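Long-range contacts in flagellar motor switch protein fliG (Aquifex aeolicus, PDB 3HJL), which probably helps form the rotor-mounted switch complex, or C ring, that sets the direction of flagellar rotation and responds to chemotaxis signals: residues V17-L22 with K41-A46; E50-E55 with K87-T92; D242-S247 with E272-K277. All blocks are in the same frame, centred on the assembly; numbering follows the deposited sequence.

Interaction 1: V17-L22 with K41-A46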
ATOM      1  N   VAL A  17      15.962  -0.584  42.495  1.00 58.27           N
ATOM      2  CA  VAL A  17      15.846  -1.372  41.272  1.00 54.75           C
ATOM      3  C   VAL A  17      16.705  -2.635  41.345  1.00 57.34           C
ATOM      4  O   VAL A  17      16.250  -3.704  40.948  1.00 56.29           O
ATOM      5  CB  VAL A  17      16.199  -0.543  40.012  1.00 60.71           C
ATOM      6  CG1 VAL A  17      16.143  -1.418  38.765  1.00 56.90           C
ATOM      7  CG2 VAL A  17      15.232   0.652  39.860  1.00 45.00           C
ATOM      8  N   LEU A  18      17.931  -2.509  41.864  1.00 58.24           N
ATOM      9  CA  LEU A  18      18.817  -3.660  42.079  1.00 53.64           C
ATOM     10  C   LEU A  18      18.174  -4.711  42.977  1.00 60.93           C
ATOM     11  O   LEU A  18      18.178  -5.902  42.642  1.00 60.15           O
ATOM     12  CB  LEU A  18      20.158  -3.231  42.693  1.00 56.95           C
ATOM     13  CG  LEU A  18      21.234  -2.621  41.793  1.00 64.01           C
ATOM     14  CD1 LEU A  18      22.435  -2.154  42.643  1.00 53.37           C
ATOM     15  CD2 LEU A  18      21.697  -3.629  40.732  1.00 57.64           C
ATOM     16  N   LEU A  19      17.615  -4.267  44.105  1.00 55.73           N
ATOM     17  CA  LEU A  19      16.932  -5.167  45.052  1.00 62.31           C
ATOM     18  C   LEU A  19      15.909  -6.070  44.339  1.00 59.15           C
ATOM     19  O   LEU A  19      15.870  -7.281  44.564  1.00 54.54           O
ATOM     20  CB  LEU A  19      16.233  -4.355  46.159  1.00 63.12           C
ATOM     21  CG  LEU A  19      15.499  -5.120  47.275  1.00 61.31           C
ATOM     22  CD1 LEU A  19      16.486  -5.909  48.139  1.00 61.32           C
ATOM     23  CD2 LEU A  19      14.680  -4.167  48.127  1.00 56.30           C
ATOM     24  N   LEU A  20      15.127  -5.468  43.454  1.00 54.08           N
ATOM     25  CA  LEU A  20      14.079  -6.177  42.724  1.00 56.81           C
ATOM     26  C   LEU A  20      14.555  -6.943  41.465  1.00 52.49           C
ATOM     27  O   LEU A  20      13.908  -7.905  41.068  1.00 60.33           O
ATOM     28  CB  LEU A  20      12.988  -5.176  42.338  1.00 63.54           C
ATOM     29  CG  LEU A  20      12.326  -4.465  43.525  1.00 66.19           C
ATOM     30  CD1 LEU A  20      11.600  -3.224  43.058  1.00 67.45           C
ATOM     31  CD2 LEU A  20      11.390  -5.420  44.255  1.00 65.07           C
ATOM     32  N   SER A  21      15.684  -6.524  40.874  1.00 54.79           N
ATOM     33  CA  SER A  21      16.199  -7.061  39.595  1.00 52.58           C
ATOM     34  C   SER A  21      17.291  -8.132  39.712  1.00 53.48           C
ATOM     35  O   SER A  21      17.392  -8.994  38.846  1.00 55.20           O
ATOM     36  CB  SER A  21      16.738  -5.916  38.739  1.00 58.87           C
ATOM     37  OG  SER A  21      15.733  -4.937  38.504  1.00 69.18           O
ATOM     38  N   LEU A  22      18.131  -8.037  40.746  1.00 54.33           N
ATOM     39  CA  LEU A  22      19.231  -8.986  40.979  1.00 56.37           C
ATOM     40  C   LEU A  22      18.719 -10.414  41.182  1.00 58.12           C
ATOM     41  O   LEU A  22      17.571 -10.601  41.572  1.00 55.30           O
ATOM     42  CB  LEU A  22      20.055  -8.589  42.224  1.00 54.96           C
ATOM     43  CG  LEU A  22      21.034  -7.405  42.142  1.00 55.78           C
ATOM     44  CD1 LEU A  22      21.449  -6.982  43.532  1.00 53.45           C
ATOM     45  CD2 LEU A  22      22.260  -7.760  41.317  1.00 49.34           C
ATOM     46  N   LYS A  41      11.395   1.353  52.634  1.00 55.03           N
ATOM     47  CA  LYS A  41      11.901   2.553  51.970  1.00 58.44           C
ATOM     48  C   LYS A  41      12.308   2.201  50.537  1.00 57.02           C
ATOM     49  O   LYS A  41      11.973   2.926  49.602  1.00 57.23           O
ATOM     50  CB  LYS A  41      13.085   3.183  52.723  1.00 62.70           C
ATOM     51  CG  LYS A  41      12.698   3.996  53.956  1.00 65.65           C
ATOM     52  CD  LYS A  41      13.823   4.929  54.429  1.00 68.31           C
ATOM     53  CE  LYS A  41      15.001   4.185  55.033  1.00 74.93           C
ATOM     54  NZ  LYS A  41      14.675   3.537  56.329  1.00 79.69           N
ATOM     55  N   LEU A  42      12.987   1.065  50.363  1.00 59.36           N
ATOM     56  CA  LEU A  42      13.363   0.607  49.025  1.00 54.49           C
ATOM     57  C   LEU A  42      12.154   0.275  48.146  1.00 55.51           C
ATOM     58  O   LEU A  42      12.157   0.616  46.966  1.00 56.87           O
ATOM     59  CB  LEU A  42      14.345  -0.564  49.091  1.00 52.92           C
ATOM     60  CG  LEU A  42      15.763  -0.158  49.533  1.00 58.74           C
ATOM     61  CD1 LEU A  42      16.611  -1.369  49.917  1.00 56.40           C
ATOM     62  CD2 LEU A  42      16.460   0.672  48.450  1.00 54.29           C
ATOM     63  N   PHE A  43      11.101  -0.313  48.722  1.00 60.13           N
ATOM     64  CA  PHE A  43       9.883  -0.616  47.939  1.00 66.18           C
ATOM     65  C   PHE A  43       9.154   0.665  47.523  1.00 65.04           C
ATOM     66  O   PHE A  43       8.712   0.776  46.374  1.00 57.98           O
ATOM     67  CB  PHE A  43       8.908  -1.543  48.697  1.00 72.87           C
ATOM     68  CG  PHE A  43       9.466  -2.922  49.015  1.00 73.76           C
ATOM     69  CD1 PHE A  43      10.149  -3.672  48.055  1.00 74.59           C
ATOM     70  CD2 PHE A  43       9.207  -3.512  50.251  1.00 75.61           C
ATOM     71  CE1 PHE A  43      10.633  -4.946  48.355  1.00 78.73           C
ATOM     72  CE2 PHE A  43       9.694  -4.780  50.558  1.00 76.27           C
ATOM     73  CZ  PHE A  43      10.404  -5.498  49.609  1.00 75.00           C
ATOM     74  N   ALA A  44       9.054   1.634  48.442  1.00 53.49           N
ATOM     75  CA  ALA A  44       8.414   2.919  48.133  1.00 48.46           C
ATOM     76  C   ALA A  44       9.194   3.683  47.055  1.00 51.92           C
ATOM     77  O   ALA A  44       8.597   4.318  46.187  1.00 57.92           O
ATOM     78  CB  ALA A  44       8.243   3.759  49.390  1.00 39.74           C
ATOM     79  N   LEU A  45      10.525   3.586  47.096  1.00 59.20           N
ATOM     80  CA  LEU A  45      11.377   4.169  46.047  1.00 60.14           C
ATOM     81  C   LEU A  45      11.084   3.573  44.657  1.00 60.43           C
ATOM     82  O   LEU A  45      10.983   4.311  43.681  1.00 57.62           O
ATOM     83  CB  LEU A  45      12.870   3.998  46.389  1.00 45.35           C
ATOM     84  CG  LEU A  45      13.409   4.911  47.491  1.00 48.78           C
ATOM     85  CD1 LEU A  45      14.701   4.373  48.046  1.00 45.28           C
ATOM     86  CD2 LEU A  45      13.584   6.329  46.997  1.00 40.67           C
ATOM     87  N   ALA A  46      10.956   2.244  44.581  1.00 62.46           N
ATOM     88  CA  ALA A  46      10.688   1.559  43.309  1.00 64.66           C
ATOM     89  C   ALA A  46       9.302   1.915  42.772  1.00 66.45           C
ATOM     90  O   ALA A  46       9.157   2.234  41.590  1.00 60.37           O
ATOM     91  CB  ALA A  46      10.823   0.052  43.465  1.00 57.90           C
TER

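Interaction 2: E50-E55 with K87-T92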
ATOM      1  N   GLU A  50       9.942   7.457  38.326  1.00 54.51           N
ATOM      2  CA  GLU A  50       9.466   8.142  37.129  1.00 54.96           C
ATOM      3  C   GLU A  50       9.509   7.172  35.952  1.00 52.92           C
ATOM      4  O   GLU A  50      10.320   6.246  35.935  1.00 48.16           O
ATOM      5  CB  GLU A  50      10.325   9.373  36.810  1.00 54.54           C
ATOM      6  CG  GLU A  50       9.970  10.619  37.604  1.00 58.35           C
ATOM      7  CD  GLU A  50      10.889  11.789  37.278  1.00 65.75           C
ATOM      8  OE1 GLU A  50      10.441  12.736  36.589  1.00 66.58           O
ATOM      9  OE2 GLU A  50      12.079  11.735  37.662  1.00 74.77           O
ATOM     10  N   SER A  51       8.622   7.381  34.979  1.00 53.77           N
ATOM     11  CA  SER A  51       8.586   6.547  33.785  1.00 51.17           C
ATOM     12  C   SER A  51       9.757   6.917  32.874  1.00 56.33           C
ATOM     13  O   SER A  51      10.171   8.079  32.836  1.00 56.99           O
ATOM     14  CB  SER A  51       7.263   6.733  33.043  1.00 47.56           C
ATOM     15  OG  SER A  51       7.077   8.084  32.690  1.00 47.70           O
ATOM     16  N   VAL A  52      10.295   5.922  32.163  1.00 51.60           N
ATOM     17  CA  VAL A  52      11.448   6.112  31.283  1.00 44.41           C
ATOM     18  C   VAL A  52      11.251   5.347  29.971  1.00 46.05           C
ATOM     19  O   VAL A  52      10.848   4.186  30.011  1.00 48.17           O
ATOM     20  CB  VAL A  52      12.731   5.577  31.944  1.00 46.92           C
ATOM     21  CG1 VAL A  52      13.927   5.776  31.022  1.00 48.65           C
ATOM     22  CG2 VAL A  52      12.965   6.253  33.298  1.00 41.72           C
ATOM     23  N   PRO A  53      11.518   5.997  28.806  1.00 42.83           N
ATOM     24  CA  PRO A  53      11.460   5.311  27.509  1.00 48.55           C
ATOM     25  C   PRO A  53      12.244   4.000  27.473  1.00 52.15           C
ATOM     26  O   PRO A  53      13.271   3.879  28.137  1.00 59.67           O
ATOM     27  CB  PRO A  53      12.080   6.328  26.554  1.00 50.44           C
ATOM     28  CG  PRO A  53      11.754   7.639  27.156  1.00 44.97           C
ATOM     29  CD  PRO A  53      11.792   7.439  28.634  1.00 42.43           C
ATOM     30  N   GLU A  54      11.743   3.031  26.711  1.00 57.31           N
ATOM     31  CA  GLU A  54      12.322   1.681  26.667  1.00 63.54           C
ATOM     32  C   GLU A  54      13.806   1.648  26.293  1.00 57.77           C
ATOM     33  O   GLU A  54      14.572   0.917  26.913  1.00 52.19           O
ATOM     34  CB  GLU A  54      11.533   0.797  25.703  1.00 65.64           C
ATOM     35  CG  GLU A  54      11.937  -0.665  25.745  1.00 69.11           C
ATOM     36  CD  GLU A  54      10.988  -1.549  24.978  1.00 69.14           C
ATOM     37  OE1 GLU A  54      10.345  -1.056  24.024  1.00 73.17           O
ATOM     38  OE2 GLU A  54      10.898  -2.745  25.327  1.00 70.94           O
ATOM     39  N   GLU A  55      14.183   2.430  25.278  1.00 61.24           N
ATOM     40  CA  GLU A  55      15.581   2.553  24.827  1.00 63.79           C
ATOM     41  C   GLU A  55      16.497   3.068  25.944  1.00 64.01           C
ATOM     42  O   GLU A  55      17.640   2.622  26.071  1.00 60.77           O
ATOM     43  CB  GLU A  55      15.672   3.490  23.606  1.00 68.48           C
ATOM     44  CG  GLU A  55      17.047   3.506  22.905  1.00 72.85           C
ATOM     45  CD  GLU A  55      17.079   4.384  21.653  1.00 76.23           C
ATOM     46  OE1 GLU A  55      16.500   5.493  21.676  1.00 82.29           O
ATOM     47  OE2 GLU A  55      17.715   3.977  20.654  1.00 77.64           O
ATOM     48  N   LYS A  87      10.529  -4.377  34.123  1.00 56.68           N
ATOM     49  CA  LYS A  87       9.261  -4.531  34.864  1.00 60.56           C
ATOM     50  C   LYS A  87       9.137  -3.497  35.991  1.00 66.79           C
ATOM     51  O   LYS A  87       8.043  -3.011  36.281  1.00 78.69           O
ATOM     52  CB  LYS A  87       9.116  -5.942  35.465  1.00 63.30           C
ATOM     53  CG  LYS A  87       9.326  -7.135  34.506  1.00 63.32           C
ATOM     54  CD  LYS A  87       8.735  -6.944  33.098  1.00 70.21           C
ATOM     55  CE  LYS A  87       7.207  -6.803  33.109  1.00 73.41           C
ATOM     56  NZ  LYS A  87       6.643  -6.776  31.722  1.00 65.63           N
ATOM     57  N   VAL A  88      10.264  -3.172  36.617  1.00 63.28           N
ATOM     58  CA  VAL A  88      10.305  -2.238  37.732  1.00 64.06           C
ATOM     59  C   VAL A  88      10.041  -0.801  37.271  1.00 63.21           C
ATOM     60  O   VAL A  88       9.147  -0.136  37.789  1.00 55.14           O
ATOM     61  CB  VAL A  88      11.692  -2.291  38.443  1.00 60.71           C
ATOM     62  CG1 VAL A  88      11.765  -1.269  39.575  1.00 58.91           C
ATOM     63  CG2 VAL A  88      11.972  -3.696  38.963  1.00 54.15           C
ATOM     64  N   ILE A  89      10.821  -0.348  36.289  1.00 62.92           N
ATOM     65  CA  ILE A  89      10.742   1.026  35.781  1.00 61.42           C
ATOM     66  C   ILE A  89       9.520   1.120  34.849  1.00 56.91           C
ATOM     67  O   ILE A  89       9.510   0.470  33.803  1.00 57.88           O
ATOM     68  CB  ILE A  89      12.032   1.421  34.987  1.00 58.31           C
ATOM     69  CG1 ILE A  89      13.297   1.182  35.831  1.00 61.36           C
ATOM     70  CG2 ILE A  89      11.952   2.888  34.541  1.00 54.56           C
ATOM     71  CD1 ILE A  89      14.603   1.527  35.117  1.00 65.68           C
ATOM     72  N   PRO A  90       8.489   1.927  35.220  1.00 57.75           N
ATOM     73  CA  PRO A  90       7.247   1.943  34.420  1.00 56.87           C
ATOM     74  C   PRO A  90       7.378   2.592  33.032  1.00 48.54           C
ATOM     75  O   PRO A  90       8.329   3.337  32.796  1.00 51.67           O
ATOM     76  CB  PRO A  90       6.284   2.750  35.292  1.00 55.69           C
ATOM     77  CG  PRO A  90       7.154   3.624  36.107  1.00 55.33           C
ATOM     78  CD  PRO A  90       8.414   2.869  36.355  1.00 54.97           C
ATOM     79  N   PRO A  91       6.431   2.299  32.115  1.00 43.82           N
ATOM     80  CA  PRO A  91       6.478   2.876  30.781  1.00 48.43           C
ATOM     81  C   PRO A  91       5.884   4.287  30.743  1.00 51.19           C
ATOM     82  O   PRO A  91       5.132   4.665  31.640  1.00 50.90           O
ATOM     83  CB  PRO A  91       5.625   1.910  29.963  1.00 44.10           C
ATOM     84  CG  PRO A  91       4.617   1.415  30.913  1.00 43.35           C
ATOM     85  CD  PRO A  91       5.259   1.411  32.273  1.00 39.80           C
ATOM     86  N   THR A  92       6.219   5.040  29.698  1.00 49.22           N
ATOM     87  CA  THR A  92       5.776   6.431  29.547  1.00 49.77           C
ATOM     88  C   THR A  92       4.347   6.484  28.987  1.00 54.29           C
ATOM     89  O   THR A  92       3.857   5.495  28.434  1.00 53.36           O
ATOM     90  CB  THR A  92       6.710   7.208  28.582  1.00 41.07           C
ATOM     91  OG1 THR A  92       6.595   6.661  27.267  1.00 48.14           O
ATOM     92  CG2 THR A  92       8.153   7.113  29.020  1.00 37.24           C
TER

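Interaction 3: D242-S247 with E272-K277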
ATOM      1  N   ASP A 242      -9.510   8.893 -35.590  1.00 60.18           N
ATOM      2  CA  ASP A 242     -10.372  10.066 -35.880  1.00 60.19           C
ATOM      3  C   ASP A 242      -9.946  10.865 -37.121  1.00 59.70           C
ATOM      4  O   ASP A 242     -10.622  11.818 -37.504  1.00 63.65           O
ATOM      5  CB  ASP A 242     -10.450  11.023 -34.673  1.00 54.49           C
ATOM      6  CG  ASP A 242     -11.046  10.372 -33.440  1.00 52.22           C
ATOM      7  OD1 ASP A 242     -12.055   9.630 -33.571  1.00 56.09           O
ATOM      8  OD2 ASP A 242     -10.536  10.652 -32.325  1.00 53.96           O
ATOM      9  N   ILE A 243      -8.824  10.499 -37.735  1.00 65.76           N
ATOM     10  CA  ILE A 243      -8.424  11.075 -39.024  1.00 66.59           C
ATOM     11  C   ILE A 243      -9.528  10.872 -40.105  1.00 68.96           C
ATOM     12  O   ILE A 243      -9.676  11.700 -41.008  1.00 73.28           O
ATOM     13  CB  ILE A 243      -7.046  10.507 -39.484  1.00 60.14           C
ATOM     14  CG1 ILE A 243      -5.930  11.056 -38.578  1.00 66.85           C
ATOM     15  CG2 ILE A 243      -6.756  10.889 -40.931  1.00 57.80           C
ATOM     16  CD1 ILE A 243      -4.531  10.483 -38.859  1.00 58.18           C
ATOM     17  N   ARG A 244     -10.314   9.798 -39.970  1.00 68.86           N
ATOM     18  CA  ARG A 244     -11.502   9.549 -40.808  1.00 68.03           C
ATOM     19  C   ARG A 244     -12.522  10.703 -40.806  1.00 68.00           C
ATOM     20  O   ARG A 244     -13.183  10.947 -41.820  1.00 69.10           O
ATOM     21  CB  ARG A 244     -12.239   8.296 -40.323  1.00 72.15           C
ATOM     22  CG  ARG A 244     -11.523   6.980 -40.525  1.00 72.27           C
ATOM     23  CD  ARG A 244     -12.497   5.849 -40.300  1.00 72.87           C
ATOM     24  NE  ARG A 244     -11.865   4.533 -40.284  1.00 72.24           N
ATOM     25  CZ  ARG A 244     -11.203   4.013 -39.254  1.00 76.02           C
ATOM     26  NH1 ARG A 244     -11.101   4.655 -38.092  1.00 82.61           N
ATOM     27  NH2 ARG A 244     -10.674   2.799 -39.375  1.00 76.99           N
ATOM     28  N   LYS A 245     -12.695  11.351 -39.650  1.00 64.70           N
ATOM     29  CA  LYS A 245     -13.650  12.466 -39.501  1.00 62.87           C
ATOM     30  C   LYS A 245     -13.238  13.730 -40.275  1.00 66.70           C
ATOM     31  O   LYS A 245     -14.097  14.529 -40.659  1.00 66.72           O
ATOM     32  CB  LYS A 245     -13.817  12.845 -38.021  1.00 63.48           C
ATOM     33  CG  LYS A 245     -14.362  11.744 -37.111  1.00 61.67           C
ATOM     34  CD  LYS A 245     -14.400  12.224 -35.664  1.00 61.10           C
ATOM     35  CE  LYS A 245     -14.905  11.145 -34.720  1.00 65.44           C
ATOM     36  NZ  LYS A 245     -14.891  11.592 -33.293  1.00 66.00           N
ATOM     37  N   LEU A 246     -11.933  13.911 -40.486  1.00 63.62           N
ATOM     38  CA  LEU A 246     -11.404  15.104 -41.152  1.00 62.80           C
ATOM     39  C   LEU A 246     -11.765  15.156 -42.643  1.00 63.22           C
ATOM     40  O   LEU A 246     -12.021  14.124 -43.264  1.00 61.26           O
ATOM     41  CB  LEU A 246      -9.876  15.175 -40.982  1.00 53.28           C
ATOM     42  CG  LEU A 246      -9.337  15.232 -39.548  1.00 52.76           C
ATOM     43  CD1 LEU A 246      -7.831  15.286 -39.551  1.00 47.61           C
ATOM     44  CD2 LEU A 246      -9.918  16.418 -38.772  1.00 54.82           C
ATOM     45  N   SER A 247     -11.801  16.371 -43.194  1.00 61.65           N
ATOM     46  CA  SER A 247     -12.084  16.582 -44.616  1.00 62.11           C
ATOM     47  C   SER A 247     -10.823  16.371 -45.439  1.00 58.42           C
ATOM     48  O   SER A 247      -9.730  16.218 -44.886  1.00 58.72           O
ATOM     49  CB  SER A 247     -12.586  18.004 -44.853  1.00 63.24           C
ATOM     50  OG  SER A 247     -13.699  18.289 -44.031  1.00 78.03           O
ATOM     51  N   GLU A 272      -6.730   0.607 -44.000  1.00 65.22           N
ATOM     52  CA  GLU A 272      -6.591   0.911 -45.426  1.00 67.34           C
ATOM     53  C   GLU A 272      -7.292   2.204 -45.846  1.00 69.58           C
ATOM     54  O   GLU A 272      -6.781   2.940 -46.700  1.00 63.98           O
ATOM     55  CB  GLU A 272      -7.098  -0.268 -46.282  1.00 66.86           C
ATOM     56  CG  GLU A 272      -6.731  -0.195 -47.771  1.00 70.03           C
ATOM     57  CD  GLU A 272      -5.225  -0.112 -48.014  1.00 76.98           C
ATOM     58  OE1 GLU A 272      -4.808   0.672 -48.898  1.00 83.61           O
ATOM     59  OE2 GLU A 272      -4.460  -0.797 -47.295  1.00 78.77           O
ATOM     60  N   ASP A 273      -8.455   2.476 -45.255  1.00 65.53           N
ATOM     61  CA  ASP A 273      -9.212   3.691 -45.578  1.00 65.51           C
ATOM     62  C   ASP A 273      -8.518   4.986 -45.114  1.00 64.64           C
ATOM     63  O   ASP A 273      -8.668   6.028 -45.750  1.00 59.12           O
ATOM     64  CB  ASP A 273     -10.648   3.611 -45.050  1.00 70.76           C
ATOM     65  CG  ASP A 273     -10.725   3.593 -43.538  1.00 74.40           C
ATOM     66  OD1 ASP A 273     -10.180   2.659 -42.913  1.00 66.38           O
ATOM     67  OD2 ASP A 273     -11.388   4.489 -42.988  1.00 79.02           O
ATOM     68  N   ILE A 274      -7.750   4.908 -44.026  1.00 63.23           N
ATOM     69  CA  ILE A 274      -6.962   6.048 -43.539  1.00 61.90           C
ATOM     70  C   ILE A 274      -5.697   6.219 -44.404  1.00 64.68           C
ATOM     71  O   ILE A 274      -5.260   7.348 -44.649  1.00 61.25           O
ATOM     72  CB  ILE A 274      -6.615   5.908 -42.016  1.00 62.27           C
ATOM     73  CG1 ILE A 274      -7.904   5.931 -41.174  1.00 61.97           C
ATOM     74  CG2 ILE A 274      -5.686   7.024 -41.552  1.00 60.15           C
ATOM     75  CD1 ILE A 274      -7.677   5.684 -39.687  1.00 62.26           C
ATOM     76  N   LYS A 275      -5.119   5.107 -44.868  1.00 64.68           N
ATOM     77  CA  LYS A 275      -4.026   5.167 -45.842  1.00 64.97           C
ATOM     78  C   LYS A 275      -4.497   5.919 -47.083  1.00 57.81           C
ATOM     79  O   LYS A 275      -3.870   6.899 -47.494  1.00 64.37           O
ATOM     80  CB  LYS A 275      -3.552   3.772 -46.272  1.00 66.16           C
ATOM     81  CG  LYS A 275      -2.691   3.022 -45.291  1.00 71.35           C
ATOM     82  CD  LYS A 275      -2.321   1.658 -45.881  1.00 74.84           C
ATOM     83  CE  LYS A 275      -1.262   0.940 -45.063  1.00 82.71           C
ATOM     84  NZ  LYS A 275      -0.869  -0.381 -45.641  1.00 83.23           N
ATOM     85  N   GLN A 276      -5.608   5.462 -47.662  1.00 50.49           N
ATOM     86  CA  GLN A 276      -6.177   6.088 -48.867  1.00 57.08           C
ATOM     87  C   GLN A 276      -6.617   7.536 -48.649  1.00 57.02           C
ATOM     88  O   GLN A 276      -6.623   8.327 -49.593  1.00 63.17           O
ATOM     89  CB  GLN A 276      -7.356   5.267 -49.426  1.00 62.04           C
ATOM     90  CG  GLN A 276      -6.990   3.874 -49.954  1.00 67.04           C
ATOM     91  CD  GLN A 276      -5.931   3.897 -51.054  1.00 75.16           C
ATOM     92  OE1 GLN A 276      -5.810   4.868 -51.813  1.00 73.09           O
ATOM     93  NE2 GLN A 276      -5.154   2.818 -51.140  1.00 77.12           N
ATOM     94  N   LYS A 277      -6.978   7.879 -47.417  1.00 62.37           N
ATOM     95  CA  LYS A 277      -7.350   9.248 -47.072  1.00 66.13           C
ATOM     96  C   LYS A 277      -6.184  10.221 -47.283  1.00 69.50           C
ATOM     97  O   LYS A 277      -6.380  11.329 -47.786  1.00 68.90           O
ATOM     98  CB  LYS A 277      -7.839   9.307 -45.626  1.00 69.42           C
ATOM     99  CG  LYS A 277      -8.476  10.610 -45.254  1.00 70.84           C
ATOM    100  CD  LYS A 277      -9.630  10.431 -44.277  1.00 70.90           C
ATOM    101  CE  LYS A 277     -10.417  11.716 -44.105  1.00 72.65           C
ATOM    102  NZ  LYS A 277     -11.069  12.181 -45.367  1.00 73.47           N
TER

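Interaction 1: V17-L22 with K41-A46
L19 and L20 carry the contact from the last turn of helix 7-21, meeting helix 36-47 where the two short segments cross at 95° with their axes 9.8 Å apart. Before them, V17 packs on I85 of helix 78-88 and L64 of helix 54-70. L19 has CG anti to its backbone N (chi1 -178°), and CD2 is the branch that reaches across. This methyl packs on L42, 3.7 Å from L42 CB and almost as near to L42 CD1, and approaches the F43 ring obliquely at CE1. L20 divides its two branches between two partners. Its CD1 presses closely on A46, 3.4 Å from A46 CB, an approach that suits a residue as small as alanine. Its CD2 comes instead to the edge of the F43 ring, near the ring plane and 4.2 Å from CE1. Branched leucines suit this wide crossing because one residue can touch several partners. S21, at the helix end, turns back on its own helix: OG donates to V17 O over 2.8 Å from above the carbonyl plane, so its polar group is bonded locally. Such nearly perpendicular apolar packing is typical of compact all-helical domains such as the N-terminal domain of FliG.

Interaction 2: E50-E55 with K87-T92
The backbones of S51 and P90 pass with their CA atoms 4.8 Å apart, the touching parts running 69° to one another, and a weak hydrogen bond from V52 N to P90 O (3.3 Å) joins them. Two interhelical loops of the all-helical FliG N-terminal domain meet here, each ending at a helix N-cap position: P53 and T92. P90 O is also approached by the CA-H of S51, so one carbonyl serves both residues. Proline suits this extended loop because its ring fixes phi and it has no N-H to satisfy. Beside this polar crossing, V52 and I89 meet obliquely, methyl to methyl, with V52 CG2 3.7 Å from I89 CG2; both side chains also rest on I57. S51 CB lies 3.3 Å from P91 O, and the short side chain ends at OG, beside T92 CA and CG2. T92 divides its labour: OG1 caps E95 N at the start of the next helix, while E95 OE2 in turn accepts from E54 N. The branched threonine also has a methyl, anti to its carbonyl carbon, that packs across the proline: T92 CG2 lies 3.6 Å from P53 N and 3.7 Å from P53 CD.

Interaction 3: D242-S247 with E272-K277
R244 and D273 meet with their side chains at about a right angle, yet their flat ends are nearly aligned, guanidinium and carboxylate planes standing only 23° apart. The arginine chain is extended from CG to NE, and D273 OD2 comes to the guanidinium edge, near its plane, 2.7 Å from R244 NE. This is a salt bridge, although its hydrogen bond is weak, bent to 127° at the hydrogen. D273 is near the N-terminal end of helix 272-279, where an acidic side chain would probably be favoured by the helix dipole. I274 takes the guanidinium from another direction: its CD1 sits 3.8 Å above the plane, over the centre, so the same arginine is gripped at an edge by charge and on a face by a methyl. Nearer the backbone of the arginine, I274 CG1 packs on R244 CG, and I274 CG2 meets I243 CG2 at 4.1 Å, the two isoleucines crossing at about a right angle. K277 spans the other end of the contact. Its chain bends at chi2 and again at chi4 (63°), and NZ makes a weak hydrogen bond of 3.0 Å to L246 O. CE lies 3.2 Å from I243 O, so the long, flexible lysine lies against the carbonyls of the loop. An alanine in place of K277 would probably leave L246 O without this donor and open a gap beside the I243 and L246 carbonyls. Around the contact, P271 touches R244, and F240 and E241 touch I274. I243 also touches V312 and I316 of helix 302-320, whereas L246 rests on I254 and K277 on I251, both of helix 248-255; the loop before helix 248-255 is thus packed among three helices of the FliG C-terminal domain.

Along the chain the three contacts come in series, each closing before the next opens. Interactions 1 and 2 belong to the N-terminal domain, with centres 14 Å apart, and V88 at the end of helix 78-88 joins them: its methyls pack on V17, L20, S21 and A46. Helices 36-47 and 54-70, which follow each other in the chain, also connect the two. Interaction 3 stands apart in the C-terminal domain, on the opposite side of the chain's centre, 91 Å from interaction 1 and 78 Å from interaction 2 between centres. Each end of the elongated, largely helical molecule is therefore packed locally and independently of the other.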